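Flavoredoxin (Methanosarcina acetivorans, PDB 3BNK) binds flavin mononucleotide and probably serves in electron transfer as a flavin-dependent redox protein. Local coordinates at residues 30-35 against 55-60; 116-121 against 136-141; 153-158 against 170-175. All blocks are in the same frame, centred on the assembly; numbering follows the deposited sequence.

Interaction 1 of 3, residues 30-35 against 55-60; sequences NLMALG and HYTPEG. With FMN (flavin mononucleotide), chain D.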
loop_
_atom_site.group_PDB
_atom_site.type_symbol
_atom_site.label_atom_id
_atom_site.label_comp_id
_atom_site.label_asym_id
_atom_site.label_seq_id
_atom_site.Cartn_x
_atom_site.Cartn_y
_atom_site.Cartn_z
ATOM N N ASN B 30 -15.492 4.178 15.870
ATOM C CA ASN B 30 -15.237 2.826 15.444
ATOM C C ASN B 30 -13.820 2.720 14.928
ATOM O O ASN B 30 -13.262 3.697 14.437
ATOM C CB ASN B 30 -16.239 2.391 14.372
ATOM C CG ASN B 30 -16.276 0.895 14.198
ATOM O OD1 ASN B 30 -16.332 0.144 15.172
ATOM N ND2 ASN B 30 -16.250 0.450 12.957
ATOM N N LEU B 31 -13.233 1.534 15.095
ATOM C CA LEU B 31 -11.937 1.196 14.525
ATOM C C LEU B 31 -11.983 -0.179 13.880
ATOM O O LEU B 31 -12.551 -1.108 14.438
ATOM C CB LEU B 31 -10.859 1.238 15.614
ATOM C CG LEU B 31 -10.886 2.627 16.265
ATOM C CD1 LEU B 31 -10.858 2.576 17.770
ATOM C CD2 LEU B 31 -9.856 3.577 15.674
ATOM N N MET B 32 -11.396 -0.295 12.697
ATOM C CA MET B 32 -11.169 -1.589 12.077
ATOM C C MET B 32 -9.725 -1.687 11.592
ATOM O O MET B 32 -9.125 -0.678 11.216
ATOM C CB MET B 32 -12.143 -1.827 10.913
ATOM C CG MET B 32 -12.056 -0.806 9.787
ATOM S SD MET B 32 -12.834 -1.374 8.272
ATOM C CE MET B 32 -11.481 -2.162 7.409
ATOM N N ALA B 33 -9.180 -2.908 11.592
ATOM C CA ALA B 33 -7.843 -3.163 11.051
ATOM C C ALA B 33 -7.851 -3.030 9.528
ATOM O O ALA B 33 -8.796 -3.491 8.858
ATOM C CB ALA B 33 -7.331 -4.529 11.501
ATOM N N LEU B 34 -6.839 -2.343 8.991
ATOM C CA LEU B 34 -6.808 -1.984 7.562
ATOM C C LEU B 34 -5.415 -2.132 6.953
ATOM O O LEU B 34 -4.462 -1.534 7.420
ATOM C CB LEU B 34 -7.337 -0.547 7.333
ATOM C CG LEU B 34 -7.176 0.054 5.923
ATOM C CD1 LEU B 34 -8.337 -0.336 5.040
ATOM C CD2 LEU B 34 -7.049 1.592 5.962
ATOM N N GLY B 35 -5.322 -2.925 5.891
ATOM C CA GLY B 35 -4.065 -3.147 5.173
ATOM C C GLY B 35 -4.134 -2.555 3.781
ATOM O O GLY B 35 -3.099 -2.301 3.158
ATOM N N HIS B 55 -18.638 -4.557 5.990
ATOM C CA HIS B 55 -18.241 -3.961 7.279
ATOM C C HIS B 55 -19.140 -2.820 7.756
ATOM O O HIS B 55 -19.912 -2.224 6.982
ATOM C CB HIS B 55 -16.782 -3.495 7.265
ATOM C CG HIS B 55 -15.807 -4.553 6.859
ATOM N ND1 HIS B 55 -15.966 -5.882 7.180
ATOM C CD2 HIS B 55 -14.640 -4.470 6.177
ATOM C CE1 HIS B 55 -14.953 -6.575 6.692
ATOM N NE2 HIS B 55 -14.134 -5.742 6.083
ATOM N N TYR B 56 -19.005 -2.512 9.046
ATOM C CA TYR B 56 -19.782 -1.473 9.711
ATOM C C TYR B 56 -19.201 -0.088 9.433
ATOM O O TYR B 56 -19.927 0.907 9.387
ATOM C CB TYR B 56 -19.793 -1.761 11.218
ATOM C CG TYR B 56 -20.679 -0.880 12.056
ATOM C CD1 TYR B 56 -22.076 -0.943 11.943
ATOM C CD2 TYR B 56 -20.131 -0.017 12.997
ATOM C CE1 TYR B 56 -22.895 -0.151 12.729
ATOM C CE2 TYR B 56 -20.940 0.778 13.788
ATOM C CZ TYR B 56 -22.320 0.709 13.650
ATOM O OH TYR B 56 -23.127 1.506 14.435
ATOM N N THR B 57 -17.883 -0.049 9.234
ATOM C CA THR B 57 -17.138 1.193 9.053
ATOM C C THR B 57 -17.629 2.098 7.883
ATOM O O THR B 57 -17.733 3.316 8.078
ATOM C CB THR B 57 -15.607 0.905 9.014
ATOM O OG1 THR B 57 -15.201 0.327 10.269
ATOM C CG2 THR B 57 -14.786 2.169 8.743
ATOM N N PRO B 58 -17.940 1.515 6.683
ATOM C CA PRO B 58 -18.342 2.357 5.543
ATOM C C PRO B 58 -19.539 3.267 5.790
ATOM O O PRO B 58 -19.525 4.401 5.294
ATOM C CB PRO B 58 -18.674 1.343 4.443
ATOM C CG PRO B 58 -17.902 0.140 4.809
ATOM C CD PRO B 58 -17.920 0.090 6.304
ATOM N N GLU B 59 -20.549 2.791 6.533
ATOM C CA GLU B 59 -21.694 3.633 6.942
ATOM C C GLU B 59 -21.223 4.917 7.607
ATOM O O GLU B 59 -21.768 5.971 7.353
ATOM C CB GLU B 59 -22.600 2.926 7.947
ATOM C CG GLU B 59 -23.136 1.580 7.520
ATOM C CD GLU B 59 -24.066 0.988 8.556
ATOM O OE1 GLU B 59 -24.636 1.763 9.379
ATOM O OE2 GLU B 59 -24.234 -0.253 8.529
ATOM N N GLY B 60 -20.232 4.800 8.487
ATOM C CA GLY B 60 -19.695 5.938 9.211
ATOM C C GLY B 60 -18.886 6.879 8.338
ATOM O O GLY B 60 -19.032 8.097 8.436
HETATM N N1 FMN D . -11.072 -5.332 5.873
HETATM C C2 FMN D . -11.199 -4.481 4.793
HETATM O O2 FMN D . -12.312 -4.288 4.318
HETATM N N3 FMN D . -10.087 -3.849 4.263
HETATM C C4 FMN D . -8.844 -4.083 4.827
HETATM O O4 FMN D . -7.861 -3.530 4.347
HETATM C C4A FMN D . -8.714 -4.949 5.921
HETATM N N5 FMN D . -7.471 -5.200 6.487
HETATM C C5A FMN D . -7.345 -6.040 7.577
HETATM C C6 FMN D . -6.076 -6.241 8.136
HETATM C C7 FMN D . -5.926 -7.097 9.237
HETATM C C7M FMN D . -4.574 -7.209 9.875
HETATM C C8 FMN D . -7.049 -7.741 9.779
HETATM C C8M FMN D . -6.965 -8.468 11.104
HETATM C C9 FMN D . -8.315 -7.516 9.222
HETATM C C9A FMN D . -8.477 -6.664 8.128
HETATM N N10 FMN D . -9.735 -6.426 7.562
HETATM C C10 FMN D . -9.846 -5.578 6.456
HETATM C "C1'" FMN D . -10.979 -6.997 8.189
HETATM C "C2'" FMN D . -11.753 -5.980 9.018
HETATM O "O2'" FMN D . -10.864 -5.207 9.803
HETATM C "C3'" FMN D . -12.718 -6.677 9.979
HETATM O "O3'" FMN D . -13.702 -7.441 9.306
HETATM C "C4'" FMN D . -13.346 -5.685 10.956
HETATM O "O4'" FMN D . -13.990 -6.404 11.973
HETATM C "C5'" FMN D . -14.338 -4.710 10.335
HETATM O "O5'" FMN D . -14.732 -3.878 11.411
HETATM P P FMN D . -16.127 -3.065 11.422
HETATM O O1P FMN D . -17.242 -4.005 11.066
HETATM O O2P FMN D . -16.037 -1.999 10.370
HETATM O O3P FMN D . -16.380 -2.409 12.751
#
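The FMN phosphate site lies where strand 30-34 faces His-55 to Thr-57, at the N-terminal end of the helix that follows, and protein and cofactor share the contact. Thr-57 OG1, set beside its own backbone N (chi1 -62°), gives its proton to FMN O2P in a very short bond of 2.5 Å. The same hydroxyl accepts a weak, bent bond from Asn-30 ND2 at 2.9 Å. That amide nitrogen does its better work on the phosphate: Asn-30 ND2 reaches FMN O3P at 2.9 Å and nearly straight, 170° at the hydrogen, while sitting at the edge of the Tyr-56 ring. Backbone N-H groups of Tyr-56 and Thr-57 bind FMN O1P and O2P, so the phosphate rests near the N-terminal end of helix 57-64, whose dipole would probably help offset its charge. Lys-93 and Ser-87 add to the site. In this flavin reductase-like domain the strand then follows the cofactor toward the isoalloxazine: Ala-33 O accepts from FMN O2', and Gly-35 N donates to FMN O4 at 3.0 Å. Met-32 CG, in the crowded position between backbone N and carbonyl carbon, lies 3.4 Å from Thr-57 OG1; the bend at chi3 (-91°) then carries CE to 3.5 Å from FMN C2. His-55 NE2 gives a weak bond to FMN N1 at 3.1 Å, with FMN C5' over one ring face.

Interaction 2 of 3, residues 116-121 against 136-141; sequences NLECRV and EIIAAY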
loop_
_atom_site.group_PDB
_atom_site.type_symbol
_atom_site.label_atom_id
_atom_site.label_comp_id
_atom_site.label_asym_id
_atom_site.label_seq_id
_atom_site.Cartn_x
_atom_site.Cartn_y
_atom_site.Cartn_z
ATOM N N ASN B 116 -1.010 9.458 13.165
ATOM C CA ASN B 116 -2.437 9.550 12.809
ATOM C C ASN B 116 -2.661 10.518 11.653
ATOM O O ASN B 116 -2.253 11.677 11.723
ATOM C CB ASN B 116 -3.296 9.998 14.007
ATOM C CG ASN B 116 -2.782 9.477 15.334
ATOM O OD1 ASN B 116 -1.955 10.122 15.987
ATOM N ND2 ASN B 116 -3.296 8.323 15.760
ATOM N N LEU B 117 -3.294 10.023 10.593
ATOM C CA LEU B 117 -3.636 10.835 9.432
ATOM C C LEU B 117 -5.140 11.079 9.410
ATOM O O LEU B 117 -5.921 10.145 9.287
ATOM C CB LEU B 117 -3.159 10.173 8.127
ATOM C CG LEU B 117 -1.723 9.625 8.076
ATOM C CD1 LEU B 117 -1.393 9.029 6.702
ATOM C CD2 LEU B 117 -0.640 10.674 8.501
ATOM N N GLU B 118 -5.526 12.345 9.548
ATOM C CA GLU B 118 -6.920 12.757 9.615
ATOM C C GLU B 118 -7.365 13.152 8.205
ATOM O O GLU B 118 -6.803 14.066 7.613
ATOM C CB GLU B 118 -7.063 13.915 10.612
ATOM C CG GLU B 118 -8.478 14.436 10.845
ATOM C CD GLU B 118 -8.512 15.648 11.796
ATOM O OE1 GLU B 118 -7.471 16.330 11.952
ATOM O OE2 GLU B 118 -9.586 15.908 12.383
ATOM N N CYS B 119 -8.365 12.452 7.666
ATOM C CA CYS B 119 -8.647 12.550 6.234
ATOM C C CYS B 119 -10.056 12.980 5.883
ATOM O O CYS B 119 -11.033 12.531 6.495
ATOM C CB CYS B 119 -8.308 11.238 5.510
ATOM S SG CYS B 119 -6.638 10.656 5.860
ATOM N N ARG B 120 -10.143 13.854 4.884
ATOM C CA ARG B 120 -11.437 14.298 4.390
ATOM C C ARG B 120 -11.796 13.596 3.102
ATOM O O ARG B 120 -11.052 13.659 2.132
ATOM C CB ARG B 120 -11.461 15.810 4.179
ATOM C CG ARG B 120 -12.879 16.340 4.251
ATOM C CD ARG B 120 -13.200 17.298 3.162
ATOM N NE ARG B 120 -12.529 18.580 3.307
ATOM C CZ ARG B 120 -11.676 19.073 2.417
ATOM N NH1 ARG B 120 -11.379 18.385 1.312
ATOM N NH2 ARG B 120 -11.119 20.252 2.629
ATOM N N VAL B 121 -12.926 12.910 3.095
ATOM C CA VAL B 121 -13.353 12.190 1.899
ATOM C C VAL B 121 -13.500 13.172 0.743
ATOM O O VAL B 121 -14.188 14.193 0.870
ATOM C CB VAL B 121 -14.650 11.370 2.118
ATOM C CG1 VAL B 121 -15.132 10.781 0.813
ATOM C CG2 VAL B 121 -14.415 10.260 3.140
ATOM N N GLU B 136 -8.309 13.362 1.355
ATOM C CA GLU B 136 -7.208 14.304 1.488
ATOM C C GLU B 136 -6.709 14.264 2.921
ATOM O O GLU B 136 -7.504 14.277 3.862
ATOM C CB GLU B 136 -7.648 15.734 1.122
ATOM C CG GLU B 136 -6.480 16.736 1.040
ATOM C CD GLU B 136 -6.921 18.183 0.777
ATOM O OE1 GLU B 136 -7.991 18.392 0.173
ATOM O OE2 GLU B 136 -6.177 19.107 1.174
ATOM N N ILE B 137 -5.397 14.192 3.091
ATOM C CA ILE B 137 -4.818 14.274 4.425
ATOM C C ILE B 137 -4.802 15.746 4.837
ATOM O O ILE B 137 -4.005 16.556 4.333
ATOM C CB ILE B 137 -3.394 13.658 4.494
ATOM C CG1 ILE B 137 -3.400 12.225 3.945
ATOM C CG2 ILE B 137 -2.855 13.683 5.940
ATOM C CD1 ILE B 137 -1.992 11.725 3.575
ATOM N N ILE B 138 -5.710 16.098 5.735
ATOM C CA ILE B 138 -5.857 17.496 6.095
ATOM C C ILE B 138 -4.997 17.837 7.303
ATOM O O ILE B 138 -4.494 18.955 7.408
ATOM C CB ILE B 138 -7.338 17.913 6.283
ATOM C CG1 ILE B 138 -7.941 17.255 7.517
ATOM C CG2 ILE B 138 -8.154 17.649 4.995
ATOM C CD1 ILE B 138 -7.915 18.151 8.782
ATOM N N ALA B 139 -4.812 16.866 8.194
ATOM C CA ALA B 139 -3.894 17.025 9.319
ATOM C C ALA B 139 -3.215 15.702 9.633
ATOM O O ALA B 139 -3.819 14.627 9.492
ATOM C CB ALA B 139 -4.617 17.580 10.557
ATOM N N ALA B 140 -1.950 15.803 10.026
ATOM C CA ALA B 140 -1.157 14.664 10.451
ATOM C C ALA B 140 -0.557 14.937 11.814
ATOM O O ALA B 140 -0.071 16.043 12.080
ATOM C CB ALA B 140 -0.069 14.350 9.433
ATOM N N TYR B 141 -0.609 13.919 12.671
ATOM C CA TYR B 141 -0.156 14.004 14.058
ATOM C C TYR B 141 0.854 12.908 14.379
ATOM O O TYR B 141 0.657 11.738 14.041
ATOM C CB TYR B 141 -1.344 13.876 15.027
ATOM C CG TYR B 141 -2.505 14.811 14.748
ATOM C CD1 TYR B 141 -3.479 14.486 13.804
ATOM C CD2 TYR B 141 -2.628 16.027 15.436
ATOM C CE1 TYR B 141 -4.549 15.348 13.537
ATOM C CE2 TYR B 141 -3.698 16.891 15.189
ATOM C CZ TYR B 141 -4.650 16.546 14.234
ATOM O OH TYR B 141 -5.703 17.395 13.986
#
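Glu-118 O takes two backbone N-H groups at once: Ile-138 N at 3.0 Å, nearly along the C=O axis, and Ala-139 N in a weak, longer bond. Two residues facing one make this a classic beta bulge in the antiparallel hairpin of strands 115-126 and 130-142, and the pairing shifts by one there. Glu-118 N closes the site by giving its hydrogen to Ala-139 O. Beyond the bulge toward Tyr-141, Asn-116 and Tyr-141 form a hydrogen-bonded pair with both bonds in the carbonyl planes; toward Glu-136, Arg-120 and Glu-136 are also a hydrogen-bonded pair, but there Glu-136 N comes in above the carbonyl plane of Arg-120.

One face of the hairpin is apolar. Leu-117 touches Ile-137 CG2 through CB and Ala-140 CB through CD2, the latter at 3.8 Å, while Cys-119 SG lies 4.1 Å from Ile-137 CG1. Leu-47 of the next strand packs on this side, and Val-11 of the second subunit covers Leu-117 and Ile-137. The sheet itself runs on into that subunit through Ala-140 and Tyr-141.

The other face carries the polar side chains. Glu-118 is extended, CG anti to the backbone N (chi1 -178°), so that its buried carboxylate passes over Ala-139 CB, 3.4 Å from OE1. Backbone N-H groups hold both oxygens, Leu-104 N on OE2 and, weakly, Glu-103 N on OE1, and these probably favour the charged form. Further along, Arg-120 NH1 and Glu-136 OE1 make a loose salt bridge at 3.6 Å, their planes almost perpendicular. Tyr-141 OH donates to Glu-118 OE1 at 2.9 Å, the oxygen lying in the plane of the tyrosine ring but met from above the plane of its own carboxylate.

Interaction 3 of 3, residues 153-158 against 170-175; sequences DIKKMD and WTVGDY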
loop_
_atom_site.group_PDB
_atom_site.type_symbol
_atom_site.label_atom_id
_atom_site.label_comp_id
_atom_site.label_asym_id
_atom_site.label_seq_id
_atom_site.Cartn_x
_atom_site.Cartn_y
_atom_site.Cartn_z
ATOM N N ASP B 153 10.162 8.553 11.666
ATOM C CA ASP B 153 11.246 7.609 11.472
ATOM C C ASP B 153 10.685 6.209 11.679
ATOM O O ASP B 153 10.184 5.897 12.748
ATOM C CB ASP B 153 12.380 7.860 12.474
ATOM C CG ASP B 153 13.441 6.780 12.419
ATOM O OD1 ASP B 153 14.234 6.769 11.453
ATOM O OD2 ASP B 153 13.458 5.915 13.312
ATOM N N ILE B 154 10.783 5.358 10.665
ATOM C CA ILE B 154 10.133 4.043 10.744
ATOM C C ILE B 154 10.610 3.129 11.892
ATOM O O ILE B 154 9.813 2.358 12.445
ATOM C CB ILE B 154 10.095 3.313 9.381
ATOM C CG1 ILE B 154 8.928 2.307 9.364
ATOM C CG2 ILE B 154 11.462 2.663 9.051
ATOM C CD1 ILE B 154 8.692 1.615 8.001
ATOM N N LYS B 155 11.892 3.221 12.257
ATOM C CA LYS B 155 12.440 2.368 13.324
ATOM C C LYS B 155 11.932 2.795 14.708
ATOM O O LYS B 155 11.683 1.947 15.572
ATOM C CB LYS B 155 13.977 2.332 13.284
ATOM C CG LYS B 155 14.584 1.733 12.021
ATOM C CD LYS B 155 14.759 0.220 12.128
ATOM C CE LYS B 155 13.776 -0.547 11.276
ATOM N NZ LYS B 155 14.089 -2.013 11.318
ATOM N N LYS B 156 11.769 4.104 14.905
ATOM C CA LYS B 156 11.131 4.629 16.099
ATOM C C LYS B 156 9.669 4.181 16.170
ATOM O O LYS B 156 9.187 3.779 17.228
ATOM C CB LYS B 156 11.225 6.153 16.129
ATOM C CG LYS B 156 12.530 6.699 16.725
ATOM C CD LYS B 156 12.691 8.190 16.389
ATOM C CE LYS B 156 13.743 8.872 17.273
ATOM N NZ LYS B 156 13.667 10.385 17.196
ATOM N N MET B 157 8.980 4.241 15.030
ATOM C CA MET B 157 7.565 3.860 14.931
ATOM C C MET B 157 7.320 2.388 15.227
ATOM O O MET B 157 6.309 2.042 15.844
ATOM C CB MET B 157 7.023 4.201 13.543
ATOM C CG MET B 157 7.018 5.698 13.258
ATOM S SD MET B 157 6.455 6.139 11.616
ATOM C CE MET B 157 4.867 5.314 11.543
ATOM N N ASP B 158 8.251 1.541 14.785
ATOM C CA ASP B 158 8.133 0.078 14.875
ATOM C C ASP B 158 6.743 -0.431 14.426
ATOM O O ASP B 158 6.033 -1.102 15.206
ATOM C CB ASP B 158 8.497 -0.422 16.288
ATOM C CG ASP B 158 8.563 -1.946 16.386
ATOM O OD1 ASP B 158 8.063 -2.493 17.401
ATOM O OD2 ASP B 158 9.106 -2.597 15.464
ATOM N N TRP B 170 4.485 -9.127 10.590
ATOM C CA TRP B 170 5.937 -8.988 10.513
ATOM C C TRP B 170 6.301 -7.596 11.021
ATOM O O TRP B 170 5.464 -6.682 11.040
ATOM C CB TRP B 170 6.453 -9.161 9.063
ATOM C CG TRP B 170 5.847 -10.335 8.360
ATOM C CD1 TRP B 170 4.654 -10.363 7.676
ATOM C CD2 TRP B 170 6.376 -11.663 8.294
ATOM N NE1 TRP B 170 4.417 -11.627 7.197
ATOM C CE2 TRP B 170 5.457 -12.443 7.555
ATOM C CE3 TRP B 170 7.542 -12.270 8.780
ATOM C CZ2 TRP B 170 5.664 -13.802 7.297
ATOM C CZ3 TRP B 170 7.746 -13.627 8.523
ATOM C CH2 TRP B 170 6.806 -14.373 7.786
ATOM N N THR B 171 7.549 -7.437 11.447
ATOM C CA THR B 171 8.106 -6.100 11.658
ATOM C C THR B 171 9.058 -5.744 10.524
ATOM O O THR B 171 9.365 -6.591 9.674
ATOM C CB THR B 171 8.796 -5.955 13.034
ATOM O OG1 THR B 171 9.719 -7.030 13.231
ATOM C CG2 THR B 171 7.758 -5.940 14.150
ATOM N N VAL B 172 9.503 -4.489 10.508
ATOM C CA VAL B 172 10.411 -3.976 9.482
ATOM C C VAL B 172 11.811 -4.506 9.778
ATOM O O VAL B 172 12.229 -4.532 10.940
ATOM C CB VAL B 172 10.438 -2.424 9.474
ATOM C CG1 VAL B 172 11.462 -1.887 8.459
ATOM C CG2 VAL B 172 9.022 -1.844 9.210
ATOM N N GLY B 173 12.509 -4.939 8.727
ATOM C CA GLY B 173 13.844 -5.524 8.857
ATOM C C GLY B 173 14.963 -4.511 8.731
ATOM O O GLY B 173 14.827 -3.364 9.160
ATOM N N ASP B 174 16.062 -4.940 8.125
ATOM C CA ASP B 174 17.240 -4.104 7.971
ATOM C C ASP B 174 17.134 -3.098 6.821
ATOM O O ASP B 174 16.441 -3.343 5.825
ATOM C CB ASP B 174 18.458 -4.977 7.741
ATOM C CG ASP B 174 18.775 -5.882 8.926
ATOM O OD1 ASP B 174 18.431 -5.549 10.092
ATOM O OD2 ASP B 174 19.388 -6.926 8.676
ATOM N N TYR B 175 17.827 -1.968 6.981
ATOM C CA TYR B 175 18.011 -0.982 5.923
ATOM C C TYR B 175 18.541 -1.726 4.710
ATOM O O TYR B 175 19.297 -2.678 4.858
ATOM C CB TYR B 175 19.015 0.063 6.387
ATOM C CG TYR B 175 19.236 1.261 5.493
ATOM C CD1 TYR B 175 18.487 2.424 5.663
ATOM C CD2 TYR B 175 20.233 1.256 4.517
ATOM C CE1 TYR B 175 18.717 3.567 4.871
ATOM C CE2 TYR B 175 20.467 2.389 3.724
ATOM C CZ TYR B 175 19.701 3.541 3.907
ATOM O OH TYR B 175 19.931 4.669 3.130
HETATM O O HOH W 1 8.603 -2.637 12.767
#
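Direct hydrogen bonds across this contact come from a single amine, the end of Lys-155 on the short helix 154-157, which reaches strand 168-178 of the same chain. Its chain leaves the helix with CG beside the backbone N and bends at chi2 (-88°) and chi3, bringing NZ over two successive carbonyls. Lys-155 NZ binds Gly-173 O at 2.7 Å and Val-172 O at 3.2 Å. Both oxygens are approached from above their carbonyl planes, the second steeply, 70° out of plane.

The apolar part is a tip-to-tip meeting: Ile-154, its CG1 anti to the backbone N (chi1 -155°), points CD1 at Val-172 CG2, 3.7 Å away. The other valine branch, CG1, lies 3.9 Å from Lys-155 CE, so Val-172 has one methyl on each of these two side chains. Pro-159 flanks both Ile-154 and Val-172, and Pro-15 of the second subunit packs on Ile-154.

Water supplies a third link. It donates to Asp-158 OD2 at 2.7 Å and accepts from Val-172 N, bridging the residue just past the helix to the strand backbone, while Asp-158 OD1 is held by Ser-74. At the helix start, Asp-153 is the N-cap, its OD2 accepting from Lys-156 N at 2.9 Å.

Strand 168-178 pairs with a strand of the second subunit through Trp-170 and Tyr-175. The direct hydrogen bonds and the water bridge all end on strand backbone atoms, so the lysine charge probably meets the carbonyl dipoles of Val-172 and Gly-173 rather than a carboxylate of the strand: Asp-174 OD1 is not in contact with NZ.

Overall arrangement
Interactions 1 and 2 are buried, with centres 16 Å apart, whereas interaction 3 lies at the surface and across the centre of the chain from interaction 1. All three reach the same antiparallel sheet without touching one another. Interaction 2 is strand on strand within it, a ladder of backbone bonds; interaction 1 sets the approach to helix 57-64 against a strand, interaction 3 a short helix and the residue after it. In interaction 1 the segments touch directly, but most of their polar groups turn to phosphate and flavin, while interaction 3 relies on a lysine, a water and apolar packing. Interactions 2 and 3 both border the second subunit; no other protein chain touches the segments of interaction 1.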